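Local coordinates for VapB family protein (Caulobacter crescentus, PDB 5K8J), which acts as the antitoxin of the VapBC1 toxin-antitoxin pair, inhibiting the PIN-domain ribonuclease VapC and probably binding DNA, at residues K52-I55 against A56-V59. Sequence-based numbering, arbitrary orientation.
Sequences KGSI and ADLV
Ala-56 lies beside the hydroxyl of Ser-54 at the start of helix 55-64, its CB 4.2 Å from Ser-54 OG in a loose contact. One residue on, Asp-57 is gripped twice by the same hydroxyl. Its backbone N donates to Ser-54 OG over 3.1 Å, with an N-H...O angle of 157°. Ser-54 OG in turn gives its proton to Asp-57 OD1 at 2.6 Å. The hydroxyl reaches the carboxylate from above its plane, 66° out of it. With OG of Ser-54 tucked between its own N and carbonyl carbon (chi1 66°), the oxygen is set over the first turn. Asp-57 CG, anti to its own carbonyl carbon, lies beside the amide N that donates to the cap, which brings OD1 back to Ser-54 OG. This is an N-cap: Ser-54 ends the loop that follows strand 45-50 and supplies an acceptor to an amide of the first turn. The carboxylate at this end of the helix probably also gains from the helix dipole. Leu-58 N continues the turn with a 2.9 Å bond to Ser-54 O, and its side chain packs on Leu-66 of the VapC chain. Val-59 N closes the next turn on Ile-55 O at 2.9 Å. Alongside it, Val-59 CG2 and Ile-55 CG2 approach loosely to 4.4 Å, both side chains leaning on VapC, at Thr-25 and Val-24 of that chain respectively.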
loop_
_atom_site.group_PDB
_atom_site.type_symbol
_atom_site.label_atom_id
_atom_site.label_comp_id
_atom_site.label_asym_id
_atom_site.label_seq_id
_atom_site.Cartn_x
_atom_site.Cartn_y
_atom_site.Cartn_z
ATOM N N LYS A 52 -27.188 12.376 4.709
ATOM C CA LYS A 52 -28.252 11.581 5.313
ATOM C C LYS A 52 -28.918 12.323 6.460
ATOM O O LYS A 52 -29.570 11.705 7.307
ATOM C CB LYS A 52 -27.705 10.239 5.795
ATOM C CG LYS A 52 -27.224 9.330 4.661
ATOM C CD LYS A 52 -28.332 8.509 4.053
ATOM C CE LYS A 52 -28.819 7.430 5.030
ATOM N NZ LYS A 52 -27.819 6.351 5.284
ATOM N N GLY A 53 -28.769 13.633 6.499
ATOM C CA GLY A 53 -29.293 14.428 7.581
ATOM C C GLY A 53 -28.172 15.167 8.261
ATOM O O GLY A 53 -27.020 14.738 8.205
ATOM N N SER A 54 -28.495 16.279 8.895
ATOM C CA SER A 54 -27.511 17.081 9.597
ATOM C C SER A 54 -27.360 16.632 11.044
ATOM O O SER A 54 -28.206 15.926 11.596
ATOM C CB SER A 54 -27.917 18.546 9.565
ATOM O OG SER A 54 -29.105 18.752 10.297
ATOM N N ILE A 55 -26.277 17.086 11.672
ATOM C CA ILE A 55 -26.059 16.773 13.081
ATOM C C ILE A 55 -27.118 17.434 13.944
ATOM O O ILE A 55 -27.625 16.827 14.895
ATOM C CB ILE A 55 -24.643 17.183 13.506
ATOM C CG1 ILE A 55 -23.626 16.417 12.669
ATOM C CG2 ILE A 55 -24.401 16.914 14.992
ATOM C CD1 ILE A 55 -23.749 14.903 12.769
ATOM N N ALA A 56 -27.481 18.681 13.635
ATOM C CA ALA A 56 -28.525 19.327 14.415
ATOM C C ALA A 56 -29.822 18.537 14.332
ATOM O O ALA A 56 -30.544 18.404 15.328
ATOM C CB ALA A 56 -28.739 20.759 13.929
ATOM N N ASP A 57 -30.142 18.010 13.146
ATOM C CA ASP A 57 -31.328 17.175 13.004
ATOM C C ASP A 57 -31.189 15.880 13.794
ATOM O O ASP A 57 -32.159 15.412 14.404
ATOM C CB ASP A 57 -31.584 16.848 11.535
ATOM C CG ASP A 57 -32.024 18.053 10.725
ATOM O OD1 ASP A 57 -31.512 18.209 9.594
ATOM O OD2 ASP A 57 -32.875 18.832 11.208
ATOM N N LEU A 58 -30.010 15.258 13.757
ATOM C CA LEU A 58 -29.817 14.034 14.526
ATOM C C LEU A 58 -30.076 14.293 16.001
ATOM O O LEU A 58 -30.828 13.559 16.654
ATOM C CB LEU A 58 -28.410 13.482 14.313
ATOM C CG LEU A 58 -27.956 12.375 15.261
ATOM C CD1 LEU A 58 -28.881 11.172 15.165
ATOM C CD2 LEU A 58 -26.538 11.951 14.959
ATOM N N VAL A 59 -29.476 15.358 16.536
ATOM C CA VAL A 59 -29.616 15.651 17.956
ATOM C C VAL A 59 -31.060 16.019 18.293
ATOM O O VAL A 59 -31.584 15.631 19.348
ATOM C CB VAL A 59 -28.615 16.743 18.357
ATOM C CG1 VAL A 59 -28.964 17.303 19.725
ATOM C CG2 VAL A 59 -27.206 16.166 18.351
#